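Local structure of carbohydrate oxidase (Microdochium nivale, 3RJA) at residues 210-215 / 265-270. The protein oxidises the C1 hydroxyl of mono-, oligo- and polysaccharides to the corresponding lactones with bound FAD, reducing molecular oxygen to hydrogen peroxide. Residues are numbered along the deposited sequence; the frame is centred on the assembly and turned at random.
Sequences VLTRFG and GTPEQW
F214 stacks on W270 where strand 211-217 meets the start of helix 267-278. CB sits over the six-membered ring of the indole, 3.7 Å from its centroid, as a CH-pi contact. With chi1 at 65°, CG of F214 lies between the backbone N and the carbonyl carbon, where it comes within 3.2 Å of W270 NE1. CD1 meets NE1 and CZ2 of the indole, while CD2 meets NE1 and CD1. CE1, CE2 and CZ all have NE1 as their nearest indole atom, since NE1 stands 3.0 Å above the centre of the phenyl ring. The phenyl and five-membered rings thus stack face to face, with centroids 3.7 Å apart and planes 24° apart. F274 of the same helix meets both rings, and I259 and Y263 of strand 258-264 also touch F214.

Two residues earlier in the strand, T212 makes the stronger polar contact. Its CG2 is anti to the backbone N and packs near P267 CA. Its OG1 donates to G265 O at 2.8 Å, with the donor tilted 17° from the carbonyl plane. P267 CD lies 3.3 Å from the same OG1. G265 N gives V210 O only a weak bond. G265 has backbone angles that call for glycine, and it leads into the helix N-terminus. There T266 is the N-cap and forms a capping box with Q269: T266 N donates to Q269 OE1, and Q269 N to T266 OG1.

An alanine at F214 would keep the CB contact but would probably leave a gap over the indole pyrrole and let W270 turn more freely. Strand and helix are thus held chiefly by dispersion between two stacked rings, each limiting how the other can turn, while the T212 hydroxyl gives G265 O a donor just before the helix.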
loop_
_atom_site.group_PDB
_atom_site.type_symbol
_atom_site.label_atom_id
_atom_site.label_comp_id
_atom_site.label_asym_id
_atom_site.label_seq_id
_atom_site.Cartn_x
_atom_site.Cartn_y
_atom_site.Cartn_z
ATOM N N VAL A 210 -1.265 11.385 22.868
ATOM C CA VAL A 210 -0.392 10.523 23.658
ATOM C C VAL A 210 -0.113 9.215 22.902
ATOM O O VAL A 210 -1.007 8.365 22.732
ATOM C CB VAL A 210 -1.008 10.262 25.075
ATOM C CG1 VAL A 210 -0.139 9.348 25.917
ATOM C CG2 VAL A 210 -1.230 11.574 25.812
ATOM N N LEU A 211 1.133 9.063 22.449
ATOM C CA LEU A 211 1.556 7.871 21.699
ATOM C C LEU A 211 2.936 7.469 22.168
ATOM O O LEU A 211 3.767 8.328 22.545
ATOM C CB LEU A 211 1.612 8.148 20.194
ATOM C CG LEU A 211 0.305 8.498 19.478
ATOM C CD1 LEU A 211 0.560 9.120 18.107
ATOM C CD2 LEU A 211 -0.703 7.303 19.403
ATOM N N THR A 212 3.191 6.170 22.128
ATOM C CA THR A 212 4.497 5.661 22.489
ATOM C C THR A 212 5.079 4.797 21.360
ATOM O O THR A 212 4.494 3.773 20.947
ATOM C CB THR A 212 4.415 4.809 23.774
ATOM O OG1 THR A 212 3.956 5.620 24.850
ATOM C CG2 THR A 212 5.770 4.248 24.129
ATOM N N ARG A 213 6.238 5.206 20.886
ATOM C CA ARG A 213 6.998 4.384 19.979
ATOM C C ARG A 213 7.807 3.395 20.795
ATOM O O ARG A 213 8.430 3.764 21.782
ATOM C CB ARG A 213 7.942 5.212 19.131
ATOM C CG ARG A 213 8.941 4.352 18.371
ATOM C CD ARG A 213 9.590 5.138 17.244
ATOM N NE ARG A 213 10.418 4.223 16.472
ATOM C CZ ARG A 213 10.899 4.474 15.265
ATOM N NH1 ARG A 213 10.635 5.622 14.653
ATOM N NH2 ARG A 213 11.642 3.556 14.663
ATOM N N PHE A 214 7.799 2.139 20.363
ATOM C CA PHE A 214 8.527 1.119 21.079
ATOM C C PHE A 214 9.285 0.219 20.129
ATOM O O PHE A 214 9.033 0.219 18.908
ATOM C CB PHE A 214 7.583 0.328 22.006
ATOM C CG PHE A 214 6.530 -0.461 21.294
ATOM C CD1 PHE A 214 6.773 -1.782 20.913
ATOM C CD2 PHE A 214 5.289 0.090 21.040
ATOM C CE1 PHE A 214 5.783 -2.556 20.301
ATOM C CE2 PHE A 214 4.302 -0.648 20.413
ATOM C CZ PHE A 214 4.537 -1.973 20.032
ATOM N N GLY A 215 10.223 -0.540 20.697
ATOM C CA GLY A 215 11.112 -1.363 19.914
ATOM C C GLY A 215 11.752 -2.426 20.795
ATOM O O GLY A 215 11.990 -2.178 21.987
ATOM N N GLY A 265 -1.210 5.235 23.805
ATOM C CA GLY A 265 -1.162 5.403 25.264
ATOM C C GLY A 265 0.269 5.632 25.750
ATOM O O GLY A 265 1.184 5.906 24.945
ATOM N N THR A 266 0.461 5.540 27.065
ATOM C CA THR A 266 1.733 5.940 27.698
ATOM C C THR A 266 2.760 4.807 27.667
ATOM O O THR A 266 2.391 3.631 27.492
ATOM C CB THR A 266 1.501 6.333 29.176
ATOM O OG1 THR A 266 1.115 5.161 29.907
ATOM C CG2 THR A 266 0.394 7.416 29.291
ATOM N N PRO A 267 4.050 5.141 27.870
ATOM C CA PRO A 267 5.076 4.093 27.955
ATOM C C PRO A 267 4.805 3.005 29.010
ATOM O O PRO A 267 5.146 1.822 28.793
ATOM C CB PRO A 267 6.347 4.873 28.296
ATOM C CG PRO A 267 6.098 6.265 27.759
ATOM C CD PRO A 267 4.633 6.510 27.913
ATOM N N GLU A 268 4.190 3.381 30.129
ATOM C CA GLU A 268 3.920 2.408 31.207
ATOM C C GLU A 268 2.762 1.493 30.803
ATOM O O GLU A 268 2.789 0.295 31.091
ATOM C CB GLU A 268 3.615 3.116 32.547
ATOM C CG GLU A 268 4.790 3.949 33.152
ATOM C CD GLU A 268 5.175 5.228 32.345
ATOM O OE1 GLU A 268 4.322 5.852 31.650
ATOM O OE2 GLU A 268 6.360 5.621 32.423
ATOM N N GLN A 269 1.743 2.063 30.140
ATOM C CA GLN A 269 0.637 1.261 29.617
ATOM C C GLN A 269 1.139 0.331 28.513
ATOM O O GLN A 269 0.706 -0.821 28.425
ATOM C CB GLN A 269 -0.485 2.137 29.085
ATOM C CG GLN A 269 -1.275 2.842 30.163
ATOM C CD GLN A 269 -2.093 3.993 29.640
ATOM O OE1 GLN A 269 -1.690 4.706 28.720
ATOM N NE2 GLN A 269 -3.249 4.200 30.248
ATOM N N TRP A 270 2.065 0.816 27.687
ATOM C CA TRP A 270 2.634 -0.048 26.649
ATOM C C TRP A 270 3.271 -1.286 27.292
ATOM O O TRP A 270 2.941 -2.436 26.934
ATOM C CB TRP A 270 3.650 0.670 25.715
ATOM C CG TRP A 270 4.389 -0.386 24.925
ATOM C CD1 TRP A 270 3.881 -1.158 23.911
ATOM C CD2 TRP A 270 5.703 -0.878 25.181
ATOM N NE1 TRP A 270 4.816 -2.078 23.488
ATOM C CE2 TRP A 270 5.946 -1.929 24.252
ATOM C CE3 TRP A 270 6.718 -0.517 26.084
ATOM C CZ2 TRP A 270 7.151 -2.615 24.202
ATOM C CZ3 TRP A 270 7.923 -1.190 26.036
ATOM C CH2 TRP A 270 8.141 -2.234 25.096
#